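Local coordinates for protein cystathionine gamma-lyase (Saccharomyces cerevisiae, PDB 1N8P) that is a pyridoxal-5'-phosphate-dependent enzyme of the Cys/Met metabolism family, a cystathionine gamma-lyase that carries pyridoxal-5'-phosphate bound in a pocket of its fold, at residues His14-His18 against Asn59-Ala63; Ile86-Pro91 against Lys140-Ile144; Leu182-Asn188 against Gln298-Gly304. All blocks are in the same frame, centred on the assembly; numbering follows the deposited sequence.

Interaction 1 (His14-His18 against Asn59-Ala63)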
ATOM      1  N   HIS A  14      -4.573  13.342 -18.068  1.00 33.84           N
ATOM      2  CA  HIS A  14      -3.174  13.668 -18.352  1.00 24.98           C
ATOM      3  C   HIS A  14      -2.527  14.759 -17.545  1.00 28.36           C
ATOM      4  O   HIS A  14      -1.313  14.729 -17.339  1.00 38.29           O
ATOM      5  CB  HIS A  14      -3.043  13.977 -19.836  1.00 26.14           C
ATOM      6  CG  HIS A  14      -3.450  12.840 -20.721  1.00  6.11           C
ATOM      7  ND1 HIS A  14      -2.728  11.670 -20.796  1.00  7.67           N
ATOM      8  CD2 HIS A  14      -4.505  12.685 -21.545  1.00 12.11           C
ATOM      9  CE1 HIS A  14      -3.324  10.843 -21.635  1.00 10.22           C
ATOM     10  NE2 HIS A  14      -4.405  11.435 -22.107  1.00 15.32           N
ATOM     11  N   ALA A  15      -3.310  15.724 -17.080  1.00 28.57           N
ATOM     12  CA  ALA A  15      -2.770  16.806 -16.274  1.00 28.93           C
ATOM     13  C   ALA A  15      -2.160  16.156 -15.072  1.00 35.99           C
ATOM     14  O   ALA A  15      -2.814  15.351 -14.428  1.00 51.10           O
ATOM     15  CB  ALA A  15      -3.862  17.718 -15.834  1.00 27.85           C
ATOM     16  N   GLY A  16      -0.915  16.493 -14.765  1.00 46.21           N
ATOM     17  CA  GLY A  16      -0.252  15.912 -13.608  1.00 44.81           C
ATOM     18  C   GLY A  16       0.664  14.751 -13.960  1.00 49.05           C
ATOM     19  O   GLY A  16       1.156  14.043 -13.077  1.00 45.12           O
ATOM     20  N   GLU A  17       0.898  14.546 -15.250  1.00 52.96           N
ATOM     21  CA  GLU A  17       1.773  13.465 -15.690  1.00 58.91           C
ATOM     22  C   GLU A  17       3.089  13.537 -14.924  1.00 61.03           C
ATOM     23  O   GLU A  17       3.460  14.599 -14.420  1.00 67.45           O
ATOM     24  CB  GLU A  17       2.049  13.573 -17.186  1.00 61.63           C
ATOM     25  CG  GLU A  17       2.678  12.327 -17.754  1.00 65.91           C
ATOM     26  CD  GLU A  17       2.934  12.428 -19.240  1.00 70.00           C
ATOM     27  OE1 GLU A  17       3.109  11.358 -19.877  1.00 68.54           O
ATOM     28  OE2 GLU A  17       2.966  13.575 -19.762  1.00 70.00           O
ATOM     29  N   HIS A  18       3.807  12.420 -14.840  1.00 62.76           N
ATOM     30  CA  HIS A  18       5.066  12.392 -14.085  1.00 63.36           C
ATOM     31  C   HIS A  18       6.301  12.191 -14.958  1.00 66.16           C
ATOM     32  O   HIS A  18       6.188  12.004 -16.182  1.00 69.83           O
ATOM     33  CB  HIS A  18       5.016  11.274 -13.031  1.00 59.56           C
ATOM     34  CG  HIS A  18       4.991   9.895 -13.619  1.00 59.10           C
ATOM     35  ND1 HIS A  18       4.062   9.503 -14.563  1.00 57.35           N
ATOM     36  CD2 HIS A  18       5.791   8.820 -13.406  1.00 54.74           C
ATOM     37  CE1 HIS A  18       4.292   8.246 -14.907  1.00 58.46           C
ATOM     38  NE2 HIS A  18       5.336   7.809 -14.220  1.00 59.11           N
ATOM     39  N   ASN A  59       2.462  16.069  -8.430  1.00 38.58           N
ATOM     40  CA  ASN A  59       1.675  15.674  -9.584  1.00 35.89           C
ATOM     41  C   ASN A  59       0.198  15.763  -9.313  1.00 29.75           C
ATOM     42  O   ASN A  59      -0.559  16.124 -10.197  1.00 41.56           O
ATOM     43  CB  ASN A  59       2.024  14.261 -10.033  1.00 46.04           C
ATOM     44  CG  ASN A  59       3.331  14.191 -10.784  1.00 48.10           C
ATOM     45  OD1 ASN A  59       3.745  15.163 -11.445  1.00 49.86           O
ATOM     46  ND2 ASN A  59       3.984  13.036 -10.712  1.00 42.42           N
ATOM     47  N   LEU A  60      -0.223  15.419  -8.098  1.00 25.99           N
ATOM     48  CA  LEU A  60      -1.635  15.486  -7.743  1.00 15.07           C
ATOM     49  C   LEU A  60      -2.032  16.921  -7.875  1.00 14.97           C
ATOM     50  O   LEU A  60      -2.931  17.265  -8.639  1.00 15.60           O
ATOM     51  CB  LEU A  60      -1.853  15.019  -6.301  1.00 23.94           C
ATOM     52  CG  LEU A  60      -3.119  15.466  -5.546  1.00 24.03           C
ATOM     53  CD1 LEU A  60      -4.345  14.948  -6.225  1.00  7.96           C
ATOM     54  CD2 LEU A  60      -3.058  14.987  -4.091  1.00 30.15           C
ATOM     55  N   GLU A  61      -1.332  17.763  -7.128  1.00 19.84           N
ATOM     56  CA  GLU A  61      -1.551  19.197  -7.145  1.00 22.88           C
ATOM     57  C   GLU A  61      -1.695  19.794  -8.542  1.00 27.70           C
ATOM     58  O   GLU A  61      -2.588  20.579  -8.792  1.00 33.84           O
ATOM     59  CB  GLU A  61      -0.421  19.869  -6.365  1.00 28.84           C
ATOM     60  CG  GLU A  61      -0.425  19.480  -4.877  1.00 28.62           C
ATOM     61  CD  GLU A  61       0.692  20.114  -4.116  1.00 37.45           C
ATOM     62  OE1 GLU A  61       1.609  20.625  -4.790  1.00 52.86           O
ATOM     63  OE2 GLU A  61       0.676  20.101  -2.863  1.00 37.02           O
ATOM     64  N   ARG A  62      -0.824  19.404  -9.464  1.00 37.23           N
ATOM     65  CA  ARG A  62      -0.894  19.904 -10.834  1.00 36.59           C
ATOM     66  C   ARG A  62      -2.212  19.501 -11.448  1.00 35.32           C
ATOM     67  O   ARG A  62      -2.899  20.297 -12.101  1.00 38.60           O
ATOM     68  CB  ARG A  62       0.224  19.303 -11.684  1.00 42.86           C
ATOM     69  CG  ARG A  62       1.632  19.726 -11.314  1.00 43.16           C
ATOM     70  CD  ARG A  62       2.613  19.050 -12.250  1.00 53.24           C
ATOM     71  NE  ARG A  62       3.974  19.112 -11.733  1.00 66.08           N
ATOM     72  CZ  ARG A  62       4.749  20.190 -11.789  1.00 69.77           C
ATOM     73  NH1 ARG A  62       4.300  21.311 -12.348  1.00 66.75           N
ATOM     74  NH2 ARG A  62       5.975  20.142 -11.282  1.00 70.00           N
ATOM     75  N   ALA A  63      -2.561  18.236 -11.252  1.00 42.16           N
ATOM     76  CA  ALA A  63      -3.808  17.715 -11.808  1.00 39.05           C
ATOM     77  C   ALA A  63      -5.013  18.444 -11.237  1.00 34.30           C
ATOM     78  O   ALA A  63      -5.829  18.944 -11.997  1.00 33.10           O
ATOM     79  CB  ALA A  63      -3.912  16.215 -11.560  1.00 32.96           C
TER

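Interaction 2 (Ile86-Pro91 against Lys140-Ile144)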
ATOM      1  N   ILE A  86      -5.102  28.235   5.614  1.00 36.98           N
ATOM      2  CA  ILE A  86      -5.631  29.489   5.115  1.00 38.98           C
ATOM      3  C   ILE A  86      -5.915  30.471   6.263  1.00 43.63           C
ATOM      4  O   ILE A  86      -5.623  31.664   6.157  1.00 47.28           O
ATOM      5  CB  ILE A  86      -6.921  29.279   4.304  1.00 35.61           C
ATOM      6  CG1 ILE A  86      -6.663  28.350   3.115  1.00 28.34           C
ATOM      7  CG2 ILE A  86      -7.421  30.627   3.789  1.00 37.04           C
ATOM      8  CD1 ILE A  86      -7.914  28.162   2.178  1.00 26.23           C
ATOM      9  N   LEU A  87      -6.471  29.985   7.362  1.00 39.35           N
ATOM     10  CA  LEU A  87      -6.745  30.876   8.457  1.00 40.15           C
ATOM     11  C   LEU A  87      -5.482  31.358   9.172  1.00 48.12           C
ATOM     12  O   LEU A  87      -5.441  32.476   9.676  1.00 57.95           O
ATOM     13  CB  LEU A  87      -7.678  30.204   9.447  1.00 36.41           C
ATOM     14  CG  LEU A  87      -9.079  29.932   8.909  1.00 42.31           C
ATOM     15  CD1 LEU A  87      -9.842  29.067   9.887  1.00 45.53           C
ATOM     16  CD2 LEU A  87      -9.821  31.227   8.693  1.00 41.40           C
ATOM     17  N   GLN A  88      -4.442  30.533   9.229  1.00 55.37           N
ATOM     18  CA  GLN A  88      -3.231  30.942   9.927  1.00 53.07           C
ATOM     19  C   GLN A  88      -2.343  31.792   9.037  1.00 54.01           C
ATOM     20  O   GLN A  88      -1.344  32.334   9.496  1.00 57.54           O
ATOM     21  CB  GLN A  88      -2.467  29.716  10.455  1.00 55.48           C
ATOM     22  CG  GLN A  88      -1.731  28.891   9.413  1.00 61.66           C
ATOM     23  CD  GLN A  88      -1.485  27.442   9.868  1.00 70.00           C
ATOM     24  OE1 GLN A  88      -0.702  26.706   9.253  1.00 70.00           O
ATOM     25  NE2 GLN A  88      -2.167  27.024  10.940  1.00 70.00           N
ATOM     26  N   SER A  89      -2.709  31.909   7.765  1.00 51.53           N
ATOM     27  CA  SER A  89      -1.946  32.722   6.834  1.00 54.83           C
ATOM     28  C   SER A  89      -2.476  34.145   6.982  1.00 59.77           C
ATOM     29  O   SER A  89      -1.904  35.099   6.435  1.00 66.11           O
ATOM     30  CB  SER A  89      -2.125  32.243   5.377  1.00 52.99           C
ATOM     31  OG  SER A  89      -3.375  32.635   4.816  1.00 47.15           O
ATOM     32  N   LEU A  90      -3.568  34.288   7.728  1.00 55.17           N
ATOM     33  CA  LEU A  90      -4.144  35.609   7.943  1.00 57.33           C
ATOM     34  C   LEU A  90      -3.297  36.438   8.908  1.00 60.84           C
ATOM     35  O   LEU A  90      -2.538  35.899   9.715  1.00 60.58           O
ATOM     36  CB  LEU A  90      -5.575  35.509   8.492  1.00 47.94           C
ATOM     37  CG  LEU A  90      -6.694  35.009   7.582  1.00 39.20           C
ATOM     38  CD1 LEU A  90      -8.005  35.243   8.288  1.00 36.63           C
ATOM     39  CD2 LEU A  90      -6.667  35.706   6.246  1.00 31.78           C
ATOM     40  N   PRO A  91      -3.420  37.772   8.831  1.00 61.73           N
ATOM     41  CA  PRO A  91      -2.638  38.619   9.732  1.00 63.23           C
ATOM     42  C   PRO A  91      -3.175  38.467  11.151  1.00 64.77           C
ATOM     43  O   PRO A  91      -4.389  38.408  11.351  1.00 61.13           O
ATOM     44  CB  PRO A  91      -2.859  40.010   9.157  1.00 62.88           C
ATOM     45  CG  PRO A  91      -4.266  39.919   8.624  1.00 64.71           C
ATOM     46  CD  PRO A  91      -4.281  38.579   7.948  1.00 58.30           C
ATOM     47  N   LYS A 140     -10.997  39.906   6.771  1.00 62.80           N
ATOM     48  CA  LYS A 140      -9.997  39.703   5.744  1.00 59.23           C
ATOM     49  C   LYS A 140     -10.363  38.505   4.870  1.00 59.56           C
ATOM     50  O   LYS A 140      -9.834  38.345   3.769  1.00 57.39           O
ATOM     51  CB  LYS A 140      -8.645  39.456   6.406  1.00 64.11           C
ATOM     52  CG  LYS A 140      -8.179  40.576   7.338  1.00 65.90           C
ATOM     53  CD  LYS A 140      -7.628  41.758   6.570  1.00 61.52           C
ATOM     54  CE  LYS A 140      -6.407  41.352   5.786  1.00 57.38           C
ATOM     55  NZ  LYS A 140      -5.777  42.518   5.143  1.00 58.61           N
ATOM     56  N   LEU A 141     -11.278  37.670   5.358  1.00 57.18           N
ATOM     57  CA  LEU A 141     -11.676  36.477   4.619  1.00 52.08           C
ATOM     58  C   LEU A 141     -13.183  36.419   4.494  1.00 48.60           C
ATOM     59  O   LEU A 141     -13.894  36.867   5.375  1.00 42.37           O
ATOM     60  CB  LEU A 141     -11.165  35.200   5.351  1.00 47.52           C
ATOM     61  CG  LEU A 141     -11.412  33.750   4.829  1.00 48.72           C
ATOM     62  CD1 LEU A 141     -10.409  33.360   3.767  1.00 44.25           C
ATOM     63  CD2 LEU A 141     -11.277  32.751   5.964  1.00 51.06           C
ATOM     64  N   VAL A 142     -13.656  35.878   3.376  1.00 50.44           N
ATOM     65  CA  VAL A 142     -15.085  35.661   3.131  1.00 51.06           C
ATOM     66  C   VAL A 142     -15.113  34.208   2.664  1.00 44.94           C
ATOM     67  O   VAL A 142     -14.539  33.876   1.612  1.00 38.07           O
ATOM     68  CB  VAL A 142     -15.660  36.566   2.011  1.00 50.83           C
ATOM     69  CG1 VAL A 142     -17.131  36.297   1.828  1.00 48.22           C
ATOM     70  CG2 VAL A 142     -15.487  37.997   2.379  1.00 53.42           C
ATOM     71  N   TRP A 143     -15.753  33.352   3.458  1.00 37.32           N
ATOM     72  CA  TRP A 143     -15.821  31.938   3.137  1.00 40.71           C
ATOM     73  C   TRP A 143     -17.189  31.564   2.610  1.00 42.21           C
ATOM     74  O   TRP A 143     -18.193  31.792   3.269  1.00 46.60           O
ATOM     75  CB  TRP A 143     -15.487  31.121   4.380  1.00 42.22           C
ATOM     76  CG  TRP A 143     -15.162  29.666   4.130  1.00 48.19           C
ATOM     77  CD1 TRP A 143     -16.044  28.634   4.033  1.00 43.32           C
ATOM     78  CD2 TRP A 143     -13.854  29.089   4.009  1.00 45.76           C
ATOM     79  NE1 TRP A 143     -15.373  27.454   3.866  1.00 45.99           N
ATOM     80  CE2 TRP A 143     -14.026  27.703   3.849  1.00 46.21           C
ATOM     81  CE3 TRP A 143     -12.559  29.609   4.023  1.00 45.90           C
ATOM     82  CZ2 TRP A 143     -12.946  26.824   3.703  1.00 45.47           C
ATOM     83  CZ3 TRP A 143     -11.490  28.735   3.877  1.00 46.19           C
ATOM     84  CH2 TRP A 143     -11.694  27.359   3.720  1.00 44.73           C
ATOM     85  N   ILE A 144     -17.214  31.001   1.409  1.00 42.79           N
ATOM     86  CA  ILE A 144     -18.451  30.581   0.772  1.00 46.98           C
ATOM     87  C   ILE A 144     -18.467  29.082   0.501  1.00 44.60           C
ATOM     88  O   ILE A 144     -17.570  28.548  -0.130  1.00 43.75           O
ATOM     89  CB  ILE A 144     -18.650  31.291  -0.562  1.00 50.38           C
ATOM     90  CG1 ILE A 144     -18.871  32.782  -0.335  1.00 45.77           C
ATOM     91  CG2 ILE A 144     -19.814  30.685  -1.297  1.00 44.98           C
ATOM     92  CD1 ILE A 144     -19.030  33.561  -1.648  1.00 46.82           C
TER

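Interaction 3 (Leu182-Asn188 against Gln298-Gly304)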
ATOM      1  N   LEU A 182     -19.638  19.814  -5.319  1.00 36.58           N
ATOM      2  CA  LEU A 182     -19.882  19.810  -6.756  1.00 29.46           C
ATOM      3  C   LEU A 182     -18.668  19.252  -7.491  1.00 28.87           C
ATOM      4  O   LEU A 182     -18.824  18.597  -8.507  1.00 30.78           O
ATOM      5  CB  LEU A 182     -20.202  21.214  -7.258  1.00 34.45           C
ATOM      6  CG  LEU A 182     -21.523  21.845  -6.800  1.00 33.92           C
ATOM      7  CD1 LEU A 182     -21.587  23.286  -7.309  1.00 33.83           C
ATOM      8  CD2 LEU A 182     -22.715  21.048  -7.342  1.00 30.83           C
ATOM      9  N   SER A 183     -17.469  19.504  -6.962  1.00 25.63           N
ATOM     10  CA  SER A 183     -16.218  19.005  -7.551  1.00 26.80           C
ATOM     11  C   SER A 183     -15.740  19.728  -8.818  1.00 28.86           C
ATOM     12  O   SER A 183     -16.535  20.263  -9.570  1.00 27.26           O
ATOM     13  CB  SER A 183     -16.377  17.576  -7.963  1.00 20.10           C
ATOM     14  OG  SER A 183     -16.773  17.584  -9.315  1.00 13.74           O
ATOM     15  N   PRO A 184     -14.427  19.719  -9.079  1.00 26.82           N
ATOM     16  CA  PRO A 184     -13.946  20.386 -10.288  1.00 31.20           C
ATOM     17  C   PRO A 184     -14.867  20.208 -11.509  1.00 29.22           C
ATOM     18  O   PRO A 184     -15.142  21.147 -12.218  1.00 40.58           O
ATOM     19  CB  PRO A 184     -12.568  19.745 -10.492  1.00 26.17           C
ATOM     20  CG  PRO A 184     -12.073  19.639  -9.060  1.00 24.05           C
ATOM     21  CD  PRO A 184     -13.305  19.115  -8.331  1.00 26.43           C
ATOM     22  N   TYR A 185     -15.380  19.012 -11.726  1.00 27.41           N
ATOM     23  CA  TYR A 185     -16.220  18.761 -12.880  1.00 30.94           C
ATOM     24  C   TYR A 185     -17.426  19.693 -13.080  1.00 34.45           C
ATOM     25  O   TYR A 185     -17.577  20.308 -14.120  1.00 40.33           O
ATOM     26  CB  TYR A 185     -16.710  17.284 -12.875  1.00 31.60           C
ATOM     27  CG  TYR A 185     -17.435  16.919 -14.157  1.00 31.42           C
ATOM     28  CD1 TYR A 185     -16.777  17.014 -15.387  1.00 31.47           C
ATOM     29  CD2 TYR A 185     -18.781  16.570 -14.155  1.00 25.76           C
ATOM     30  CE1 TYR A 185     -17.428  16.787 -16.582  1.00 28.31           C
ATOM     31  CE2 TYR A 185     -19.451  16.338 -15.354  1.00 30.45           C
ATOM     32  CZ  TYR A 185     -18.755  16.456 -16.576  1.00 35.36           C
ATOM     33  OH  TYR A 185     -19.374  16.263 -17.800  1.00 43.21           O
ATOM     34  N   ILE A 186     -18.295  19.772 -12.082  1.00 35.14           N
ATOM     35  CA  ILE A 186     -19.493  20.578 -12.150  1.00 24.76           C
ATOM     36  C   ILE A 186     -19.259  22.077 -12.090  1.00 30.45           C
ATOM     37  O   ILE A 186     -20.022  22.828 -12.664  1.00 31.91           O
ATOM     38  CB  ILE A 186     -20.479  20.215 -10.996  1.00 31.14           C
ATOM     39  CG1 ILE A 186     -20.927  18.758 -11.140  1.00 21.92           C
ATOM     40  CG2 ILE A 186     -21.710  21.190 -11.010  1.00 14.87           C
ATOM     41  CD1 ILE A 186     -21.882  18.332 -10.076  1.00 31.64           C
ATOM     42  N   SER A 187     -18.214  22.525 -11.411  1.00 31.42           N
ATOM     43  CA  SER A 187     -17.991  23.948 -11.304  1.00 31.30           C
ATOM     44  C   SER A 187     -16.561  24.371 -11.034  1.00 36.01           C
ATOM     45  O   SER A 187     -15.759  23.625 -10.479  1.00 42.72           O
ATOM     46  CB  SER A 187     -18.893  24.497 -10.217  1.00 37.16           C
ATOM     47  OG  SER A 187     -18.723  25.894 -10.086  1.00 53.58           O
ATOM     48  N   ASN A 188     -16.256  25.602 -11.422  1.00 40.73           N
ATOM     49  CA  ASN A 188     -14.923  26.180 -11.247  1.00 44.99           C
ATOM     50  C   ASN A 188     -15.025  27.589 -10.669  1.00 43.17           C
ATOM     51  O   ASN A 188     -14.880  28.579 -11.407  1.00 33.92           O
ATOM     52  CB  ASN A 188     -14.191  26.236 -12.590  1.00 42.26           C
ATOM     53  CG  ASN A 188     -13.769  24.881 -13.075  1.00 41.65           C
ATOM     54  OD1 ASN A 188     -13.483  24.704 -14.252  1.00 50.57           O
ATOM     55  ND2 ASN A 188     -13.703  23.919 -12.170  1.00 33.17           N
ATOM     56  N   GLN A 298     -23.168  28.824 -12.788  1.00 50.79           N
ATOM     57  CA  GLN A 298     -21.977  28.296 -12.121  1.00 43.68           C
ATOM     58  C   GLN A 298     -21.748  26.787 -12.308  1.00 46.52           C
ATOM     59  O   GLN A 298     -20.602  26.324 -12.309  1.00 50.18           O
ATOM     60  CB  GLN A 298     -22.023  28.649 -10.633  1.00 36.56           C
ATOM     61  CG  GLN A 298     -21.366  29.972 -10.339  1.00 36.14           C
ATOM     62  CD  GLN A 298     -21.598  30.471  -8.931  1.00 43.72           C
ATOM     63  OE1 GLN A 298     -20.999  31.464  -8.526  1.00 48.15           O
ATOM     64  NE2 GLN A 298     -22.469  29.799  -8.180  1.00 35.22           N
ATOM     65  N   HIS A 299     -22.840  26.044 -12.486  1.00 36.92           N
ATOM     66  CA  HIS A 299     -22.821  24.607 -12.660  1.00 27.92           C
ATOM     67  C   HIS A 299     -22.746  24.139 -14.106  1.00 29.68           C
ATOM     68  O   HIS A 299     -23.558  24.538 -14.920  1.00 34.32           O
ATOM     69  CB  HIS A 299     -24.098  23.986 -12.089  1.00 29.88           C
ATOM     70  CG  HIS A 299     -24.263  24.161 -10.619  1.00 30.35           C
ATOM     71  ND1 HIS A 299     -24.904  23.225  -9.831  1.00 39.15           N
ATOM     72  CD2 HIS A 299     -23.855  25.140  -9.784  1.00 31.26           C
ATOM     73  CE1 HIS A 299     -24.875  23.620  -8.571  1.00 41.56           C
ATOM     74  NE2 HIS A 299     -24.244  24.780  -8.515  1.00 44.27           N
ATOM     75  N   ARG A 300     -21.818  23.239 -14.411  1.00 32.93           N
ATOM     76  CA  ARG A 300     -21.721  22.681 -15.755  1.00 35.42           C
ATOM     77  C   ARG A 300     -23.035  21.985 -16.154  1.00 42.75           C
ATOM     78  O   ARG A 300     -23.610  21.205 -15.387  1.00 41.89           O
ATOM     79  CB  ARG A 300     -20.605  21.651 -15.834  1.00 32.48           C
ATOM     80  CG  ARG A 300     -20.546  20.941 -17.178  1.00 32.06           C
ATOM     81  CD  ARG A 300     -19.520  19.820 -17.119  1.00 38.19           C
ATOM     82  NE  ARG A 300     -18.231  20.321 -16.657  1.00 28.85           N
ATOM     83  CZ  ARG A 300     -17.248  20.665 -17.468  1.00 24.63           C
ATOM     84  NH1 ARG A 300     -17.426  20.544 -18.773  1.00 32.92           N
ATOM     85  NH2 ARG A 300     -16.106  21.133 -16.977  1.00 24.62           N
ATOM     86  N   ASP A 301     -23.497  22.273 -17.367  1.00 46.52           N
ATOM     87  CA  ASP A 301     -24.714  21.686 -17.905  1.00 39.90           C
ATOM     88  C   ASP A 301     -25.905  21.763 -16.975  1.00 37.63           C
ATOM     89  O   ASP A 301     -26.957  21.181 -17.239  1.00 32.99           O
ATOM     90  CB  ASP A 301     -24.443  20.247 -18.292  1.00 38.58           C
ATOM     91  CG  ASP A 301     -23.463  20.144 -19.422  1.00 39.12           C
ATOM     92  OD1 ASP A 301     -23.724  20.763 -20.464  1.00 42.98           O
ATOM     93  OD2 ASP A 301     -22.434  19.458 -19.277  1.00 43.15           O
ATOM     94  N   ALA A 302     -25.733  22.524 -15.907  1.00 38.59           N
ATOM     95  CA  ALA A 302     -26.762  22.720 -14.887  1.00 43.38           C
ATOM     96  C   ALA A 302     -26.964  21.456 -14.034  1.00 44.33           C
ATOM     97  O   ALA A 302     -28.081  21.186 -13.563  1.00 45.82           O
ATOM     98  CB  ALA A 302     -28.066  23.148 -15.537  1.00 32.29           C
ATOM     99  N   LEU A 303     -25.879  20.693 -13.845  1.00 39.44           N
ATOM    100  CA  LEU A 303     -25.924  19.469 -13.057  1.00 37.39           C
ATOM    101  C   LEU A 303     -26.121  19.862 -11.599  1.00 38.93           C
ATOM    102  O   LEU A 303     -25.436  20.752 -11.101  1.00 39.70           O
ATOM    103  CB  LEU A 303     -24.627  18.676 -13.246  1.00 41.78           C
ATOM    104  CG  LEU A 303     -24.371  18.099 -14.651  1.00 39.06           C
ATOM    105  CD1 LEU A 303     -22.940  17.580 -14.793  1.00 32.95           C
ATOM    106  CD2 LEU A 303     -25.345  17.012 -14.905  1.00 27.81           C
ATOM    107  N   GLY A 304     -27.069  19.215 -10.925  1.00 38.60           N
ATOM    108  CA  GLY A 304     -27.355  19.552  -9.540  1.00 36.01           C
ATOM    109  C   GLY A 304     -26.415  18.959  -8.526  1.00 31.41           C
ATOM    110  O   GLY A 304     -26.329  19.411  -7.390  1.00 33.56           O
TER

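Interaction 1 (His14-His18 against Asn59-Ala63)
The backbone of His14-His18 leaves the helix 8-14 at Ala15 and reverses in a type II beta turn from His14 to Glu17, closed by a weak hydrogen bond from Glu17 N to His14 O (3.0 Å). The corner of this turn is laid against one face of helix 55-67, within which Ala63 N bonds Asn59 O at 3.1 Å, and the CA atoms of Gly16 and Ala63 come within 4.4 Å. Gly16 holds the third position of the type II turn, where positive phi favours glycine, and the lack of a side chain lets the turn sit this close to the helix. At its phi/psi of 98/10 a beta carbon would be jammed against the preceding carbonyl, and that carbon would also collide with Asn59 O and Ala63 CB. In this PLP-dependent fold the turn thus packs an N-terminal segment onto the helix that precedes strand 72-76 of the large sheet. Gly16 CA rests 4.0 Å from Ala63 N and 3.9 Å from Arg62 CB, while Ala15 O touches Ala63 CB at 3.2 Å. Asn59 reaches along the turn, its ND2 3.1 Å from His18 CB, but its amide nitrogen is hydrogen-bonded to Glu27. His18 NE2 bonds Ser24, and Arg62 forms a salt bridge with Glu58 one turn earlier on its own helix.

Interaction 2 (Ile86-Pro91 against Lys140-Ile144)
This is an apolar helix-on-sheet contact: the end of helix 79-88 and the turn that follows it pack on one face of strand 139-144, inside the large mixed sheet of the PLP-dependent fold. Its logic is that of alpha/beta layering in general. Leu141 and Trp143 face 86-91 in the alternation expected of a strand, whereas Val142 and Ile144 play no part in it; Lys140, near the beginning of the strand, also points that way. Leu141 is the central residue. Its CD1 lies 4.0 Å from Ile86 CG2, its CD2 3.4 Å from Leu87 CD2, and its CB 4.3 Å from Leu90 CD1, so Ile86 and Leu87 from the last helical turn and Leu90 from the loop after it all meet Leu141. Further along the strand, Ile86 CD1 reaches Trp143 CZ3 at 4.0 Å; the Trp143 side chain is about 7 Å from a bound pyridoxal-5'-phosphate. At the other end the packing runs out toward solvent, with Leu90 CD2 4.2 Å from Lys140 CB and the Pro91 ring touching the aliphatic part of the lysine, Pro91 CG to Lys140 CE at 3.8 Å; the charged NZ bonds the carbonyl of Gln171. The chain turns after the helix with the help of Ser89, whose OG donates to Ile86 O (2.8 Å). Strand 139-144 runs between parallel neighbours, bonded through its backbone to His95 and Val97 of 95-99 and to Ile174 and Val176 of 174-178. Val142 and Ile144 pack on helix 157-167, and Gln88 and Ser89 on helix 221-234.

Interaction 3 (Leu182-Asn188 against Gln298-Gly304)
A short, weakly bonded helix and a loop are joined mostly by carbonyls of Leu182-Asn188 and donors of Arg300 in Gln298-Gly304, with one bond in the reverse direction. Ile186 O accepts Arg300 N at 2.5 Å and also receives a CA-H...O contact from His299 CA (3.3 Å). One residue earlier, Tyr185 O takes Arg300 NE at 2.6 Å, with a weak second bond from Arg300 NH2 at 3.3 Å. The direction reverses at Ser187, whose OG donates to Gln298 O (2.9 Å). The guanidinium of Arg300 stacks flat on the Tyr185 ring, planes 7° and centres 4.6 Å apart, with Arg300 CD over the same ring in a CH-pi contact. His299 ND1 donates to Leu303 O (2.8 Å), while Leu182 CD1 sits over the face of the His299 ring, 3.3 Å from His299 NE2. The amide of Gln298 bonds Ile157 N and Thr155 O. Segment 182-188 directly follows the pocket residues Asp178, Thr180 and Phe181, and the Leu182 side chain lies about 10 Å from pyridoxal-5'-phosphate. The contact joins weakly bonded helix 183-186 to the loop between helix 292-298 and strand 307-312, with helix 253-271 against Tyr185, Ile186 and Leu303.

The three contacts follow one another along the chain, each closing before the next opens. Interactions 1 and 2 have centres 27 Å apart, interactions 1 and 3 21 Å, and interactions 2 and 3 25 Å; none touches another. Interaction 2 packs a helix end on one face of the large sheet, whose strand 174-178 adjoins strand 139-144 and leads into 182-188 of interaction 3; that contact reaches over to the loop before strand 307-312 of the second sheet, linking the two sheet regions. Helix 8-14 ties interactions 1 and 3: it ends in the first turn, while its Phe8 packs on Tyr185. Trp143 and Leu182 bring interactions 2 and 3 near the pyridoxal-5'-phosphate; interaction 1 is more peripheral, about 19 Å from the chain centre.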